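Testis-expressed protein 101 (Mus musculus, PDB 7BPS) plays a role in fertilization by controlling sperm binding to the zona pellucida and sperm migration into the oviduct, probably through the adhesion molecule ADAM3. Local coordinates at residues Glu40-Ile45 with Val54-Ser59; Gly127-Ala132 with Thr159-Gly164. All coordinates share one frame; numbering follows the deposited sequence.

Contact 1: residues Glu40-Ile45 with Val54-Ser59; sequences ETVLLI and VLASKS
V42 and V54 cross obliquely, methyl against methyl, with V42 CG2 3.7 Å from V54 CG1. V42 can offer CG2 because CG1 takes the crowded position between backbone N and carbonyl carbon (chi1 57°), leaving CG2 anti to N. The V54 side chain lies beside that of L44, its CG2 4.1 Å from L44 CD2. On the same face E40 and K58 lie side by side, K58 CG 3.8 Å from E40 CB. The extended lysine carries NZ to 3.8 Å from E40 OE2, a long salt bridge; that oxygen is less surely placed. K58 NZ also bonds K96 O, while E40 OE1 is held by N86 and Y84. These residues belong to the hairpin of strands 37-46 and 52-61 in the first Ly6/uPAR domain, its segment axes antiparallel at 178°. T41 and S57 form a hydrogen-bonded antiparallel pair, T41 N to S57 O and S57 N to T41 O each 2.8 Å; L43 and L55 are the next hydrogen-bonded pair. On the opposite face L55 CG lies anti to the carbonyl carbon, and CD1 is 4.3 Å from L43 CB, with I45 CD1 at the edge of contact. F151 of strand 143-152 touches L43 and L55.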
loop_
_atom_site.group_PDB
_atom_site.type_symbol
_atom_site.label_atom_id
_atom_site.label_comp_id
_atom_site.label_asym_id
_atom_site.label_seq_id
_atom_site.Cartn_x
_atom_site.Cartn_y
_atom_site.Cartn_z
ATOM N N GLU A 40 -2.032 2.381 -13.297
ATOM C CA GLU A 40 -2.872 2.423 -12.077
ATOM C C GLU A 40 -2.155 1.545 -11.053
ATOM O O GLU A 40 -1.880 0.366 -11.363
ATOM C CB GLU A 40 -4.305 1.980 -12.376
ATOM C CG GLU A 40 -4.378 0.626 -13.059
ATOM C CD GLU A 40 -5.714 0.255 -13.682
ATOM O OE1 GLU A 40 -5.858 -0.933 -14.029
ATOM O OE2 GLU A 40 -6.600 1.138 -13.800
ATOM N N THR A 41 -1.773 2.128 -9.921
ATOM C CA THR A 41 -1.032 1.445 -8.838
ATOM C C THR A 41 -1.724 1.755 -7.520
ATOM O O THR A 41 -1.942 2.939 -7.239
ATOM C CB THR A 41 0.422 1.904 -8.785
ATOM O OG1 THR A 41 1.004 1.630 -10.061
ATOM C CG2 THR A 41 1.212 1.231 -7.682
ATOM N N VAL A 42 -2.044 0.731 -6.741
ATOM C CA VAL A 42 -2.616 0.918 -5.383
ATOM C C VAL A 42 -1.836 0.050 -4.416
ATOM O O VAL A 42 -1.527 -1.081 -4.780
ATOM C CB VAL A 42 -4.118 0.599 -5.376
ATOM C CG1 VAL A 42 -4.428 -0.813 -5.869
ATOM C CG2 VAL A 42 -4.716 0.855 -4.019
ATOM N N LEU A 43 -1.550 0.573 -3.230
ATOM C CA LEU A 43 -0.948 -0.157 -2.090
ATOM C C LEU A 43 -1.926 -0.063 -0.923
ATOM O O LEU A 43 -2.404 1.047 -0.650
ATOM C CB LEU A 43 0.398 0.481 -1.740
ATOM C CG LEU A 43 1.148 -0.128 -0.560
ATOM C CD1 LEU A 43 1.385 -1.610 -0.720
ATOM C CD2 LEU A 43 2.475 0.568 -0.374
ATOM N N LEU A 44 -2.203 -1.190 -0.264
ATOM C CA LEU A 44 -3.148 -1.278 0.880
ATOM C C LEU A 44 -2.397 -1.846 2.066
ATOM O O LEU A 44 -1.764 -2.884 1.909
ATOM C CB LEU A 44 -4.340 -2.165 0.503
ATOM C CG LEU A 44 -5.176 -1.644 -0.666
ATOM C CD1 LEU A 44 -4.781 -2.305 -1.982
ATOM C CD2 LEU A 44 -6.653 -1.832 -0.414
ATOM N N ILE A 45 -2.444 -1.170 3.202
ATOM C CA ILE A 45 -1.725 -1.597 4.441
ATOM C C ILE A 45 -2.700 -1.557 5.619
ATOM O O ILE A 45 -3.399 -0.539 5.793
ATOM C CB ILE A 45 -0.497 -0.722 4.692
ATOM C CG1 ILE A 45 0.421 -0.679 3.470
ATOM C CG2 ILE A 45 0.231 -1.203 5.921
ATOM C CD1 ILE A 45 1.393 0.473 3.466
ATOM N N VAL A 54 -4.816 3.342 2.123
ATOM C CA VAL A 54 -4.862 3.190 0.647
ATOM C C VAL A 54 -4.095 4.357 0.001
ATOM O O VAL A 54 -4.515 5.550 0.174
ATOM C CB VAL A 54 -6.310 3.069 0.160
ATOM C CG1 VAL A 54 -6.377 2.781 -1.303
ATOM C CG2 VAL A 54 -7.038 1.978 0.909
ATOM N N LEU A 55 -2.964 4.021 -0.640
ATOM C CA LEU A 55 -2.188 4.888 -1.553
ATOM C C LEU A 55 -2.545 4.444 -2.976
ATOM O O LEU A 55 -2.149 3.328 -3.382
ATOM C CB LEU A 55 -0.686 4.765 -1.267
ATOM C CG LEU A 55 -0.261 5.053 0.177
ATOM C CD1 LEU A 55 -0.200 3.766 0.998
ATOM C CD2 LEU A 55 1.077 5.768 0.259
ATOM N N ALA A 56 -3.332 5.258 -3.678
ATOM C CA ALA A 56 -3.853 4.988 -5.035
ATOM C C ALA A 56 -3.371 6.075 -6.005
ATOM O O ALA A 56 -3.679 7.282 -5.803
ATOM C CB ALA A 56 -5.362 4.885 -5.020
ATOM N N SER A 57 -2.655 5.636 -7.038
ATOM C CA SER A 57 -2.066 6.486 -8.093
ATOM C C SER A 57 -2.561 6.054 -9.476
ATOM O O SER A 57 -2.437 4.871 -9.805
ATOM C CB SER A 57 -0.584 6.437 -8.040
ATOM O OG SER A 57 -0.072 7.065 -9.181
ATOM N N LYS A 58 -3.084 7.009 -10.247
ATOM C CA LYS A 58 -3.287 6.893 -11.710
ATOM C C LYS A 58 -2.581 8.073 -12.390
ATOM O O LYS A 58 -2.679 9.196 -11.887
ATOM C CB LYS A 58 -4.774 6.836 -12.028
ATOM C CG LYS A 58 -5.448 5.547 -11.596
ATOM C CD LYS A 58 -6.774 5.327 -12.278
ATOM C CE LYS A 58 -7.516 4.119 -11.740
ATOM N NZ LYS A 58 -8.783 3.907 -12.478
ATOM N N SER A 59 -1.850 7.814 -13.475
ATOM C CA SER A 59 -1.069 8.851 -14.190
ATOM C C SER A 59 -0.592 8.382 -15.566
ATOM O O SER A 59 -0.638 7.165 -15.905
ATOM C CB SER A 59 0.091 9.333 -13.349
ATOM O OG SER A 59 1.123 8.371 -13.274
#

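Contact 2: residues Gly127-Ala132 with Thr159-Gly164; sequences GSCSSA and TVQVKG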
loop_
_atom_site.group_PDB
_atom_site.type_symbol
_atom_site.label_atom_id
_atom_site.label_comp_id
_atom_site.label_asym_id
_atom_site.label_seq_id
_atom_site.Cartn_x
_atom_site.Cartn_y
_atom_site.Cartn_z
ATOM N N GLY A 127 0.750 9.635 8.499
ATOM C CA GLY A 127 1.427 10.451 9.511
ATOM C C GLY A 127 1.789 9.616 10.714
ATOM O O GLY A 127 2.633 8.723 10.588
ATOM N N SER A 128 1.182 9.934 11.848
ATOM C CA SER A 128 1.424 9.267 13.143
ATOM C C SER A 128 0.093 8.764 13.707
ATOM O O SER A 128 -0.942 9.450 13.531
ATOM C CB SER A 128 2.124 10.187 14.099
ATOM O OG SER A 128 3.515 10.100 13.884
ATOM N N CYS A 129 0.127 7.571 14.295
ATOM C CA CYS A 129 -1.016 6.994 15.045
ATOM C C CYS A 129 -1.309 7.929 16.211
ATOM O O CYS A 129 -0.340 8.360 16.880
ATOM C CB CYS A 129 -0.687 5.602 15.569
ATOM S SG CYS A 129 -0.316 4.413 14.256
ATOM N N SER A 130 -2.578 8.225 16.448
ATOM C CA SER A 130 -3.021 8.958 17.655
ATOM C C SER A 130 -2.878 8.055 18.896
ATOM O O SER A 130 -2.684 8.585 20.007
ATOM C CB SER A 130 -4.423 9.498 17.454
ATOM O OG SER A 130 -5.307 8.467 17.046
ATOM N N SER A 131 -2.952 6.735 18.718
ATOM C CA SER A 131 -2.830 5.718 19.799
ATOM C C SER A 131 -2.470 4.366 19.181
ATOM O O SER A 131 -2.679 4.182 17.992
ATOM C CB SER A 131 -4.110 5.597 20.622
ATOM O OG SER A 131 -5.258 5.411 19.797
ATOM N N ALA A 132 -2.027 3.433 20.006
ATOM C CA ALA A 132 -1.611 2.076 19.601
ATOM C C ALA A 132 -1.963 1.123 20.734
ATOM O O ALA A 132 -1.099 0.631 21.475
ATOM C CB ALA A 132 -0.138 2.073 19.264
ATOM N N THR A 159 3.965 9.539 4.547
ATOM C CA THR A 159 4.459 8.579 5.565
ATOM C C THR A 159 3.269 7.799 6.150
ATOM O O THR A 159 2.172 8.387 6.363
ATOM C CB THR A 159 5.089 9.168 6.834
ATOM O OG1 THR A 159 4.600 10.476 7.106
ATOM C CG2 THR A 159 6.585 9.184 6.819
ATOM N N VAL A 160 3.536 6.550 6.489
ATOM C CA VAL A 160 2.580 5.627 7.129
ATOM C C VAL A 160 3.275 5.069 8.360
ATOM O O VAL A 160 4.399 4.523 8.221
ATOM C CB VAL A 160 2.131 4.534 6.156
ATOM C CG1 VAL A 160 1.103 3.628 6.814
ATOM C CG2 VAL A 160 1.589 5.131 4.863
ATOM N N GLN A 161 2.663 5.262 9.522
ATOM C CA GLN A 161 3.102 4.577 10.752
ATOM C C GLN A 161 2.292 3.275 10.893
ATOM O O GLN A 161 1.040 3.309 10.696
ATOM C CB GLN A 161 2.949 5.507 11.942
ATOM C CG GLN A 161 3.373 4.830 13.223
ATOM C CD GLN A 161 3.724 5.804 14.314
ATOM O OE1 GLN A 161 4.788 5.695 14.910
ATOM N NE2 GLN A 161 2.837 6.737 14.583
ATOM N N VAL A 162 3.000 2.175 11.175
ATOM C CA VAL A 162 2.422 0.811 11.267
ATOM C C VAL A 162 3.021 0.123 12.491
ATOM O O VAL A 162 4.280 -0.050 12.549
ATOM C CB VAL A 162 2.692 -0.011 10.000
ATOM C CG1 VAL A 162 1.995 -1.364 10.091
ATOM C CG2 VAL A 162 2.272 0.710 8.745
ATOM N N LYS A 163 2.158 -0.274 13.426
ATOM C CA LYS A 163 2.567 -1.091 14.604
ATOM C C LYS A 163 1.682 -2.323 14.690
ATOM O O LYS A 163 0.476 -2.190 14.396
ATOM C CB LYS A 163 2.449 -0.284 15.897
ATOM C CG LYS A 163 3.234 1.022 15.895
ATOM C CD LYS A 163 3.128 1.769 17.181
ATOM C CE LYS A 163 3.916 3.056 17.168
ATOM N NZ LYS A 163 4.094 3.517 18.556
ATOM N N GLY A 164 2.244 -3.458 15.109
ATOM C CA GLY A 164 1.418 -4.626 15.452
ATOM C C GLY A 164 2.201 -5.918 15.478
ATOM O O GLY A 164 3.403 -5.895 15.124
#
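G127 and T159 make the hydrogen bond that joins loop and strand: G127 N donates to T159 O over 2.9 Å with an N-H...O angle of 174°. The bond is nearly straight at the hydrogen, yet the donor stands well above the T159 carbonyl plane. T159 OG1 also comes within 4.0 Å of G127 CA. The tight part continues along Q161, whose side chain points at the loop. Its CG is anti to the backbone N (chi1 179°) and the chain stays extended, which takes the terminal amide to the backbone of S128 and C129. On the way G127 O approaches Q161 CB at 3.5 Å, and the aliphatic stem lies against the cysteine sulfur, C129 SG being 3.9 Å from Q161 CG. That sulfur is fixed by a disulfide to C123.

Beyond C129 the contact thins. S130 and S131 are exposed and make no contact with the strand segment; in the crystal they touch a neighbouring molecule. The loop returns only at A132, whose CB meets the aliphatic chain of K163 at CD, 3.9 Å away. The V160 and V162 side chains point away from the loop.

The end-to-end directions of 127-132 and 159-163 differ by only 9°, because the chain has doubled back after strand 119-126, which runs antiparallel to 158-163. The C123-C129 disulfide closes that reversal, consistent with the three-finger fold of Ly6/uPAR domains, whose loops are tied by disulfides. R148 of strand 143-152 donates to G127 O and touches the T159 and Q161 side chains. Strand 158-163 pairs with 119-126 and 143-152 (backbone hydrogen bonds of Q161 with A125, V160 with L149), while the loop, heading for strand 134-136, passes over the side chains of T159, Q161 and K163.

Contact 1 is buried, about 7 Å between its centre and that of the chain, whereas contact 2 lies at the surface, about 14 Å out. They share no element: the first joins neighbouring strands of a hairpin in one Ly6/uPAR domain, the second a disulfide-bound loop and a strand in the other. Contact 1 combines four backbone hydrogen bonds with branched apolar side chains and, at one end, the long E40-K58 salt bridge; contact 2 has a single backbone hydrogen bond, K163 contributing its aliphatic chain and Q161 both its stem and its terminal amide. The tandem domains meet at V162, on the side of the strand turned from the loop: its CG2 lies 4.0 Å from I45 CG2.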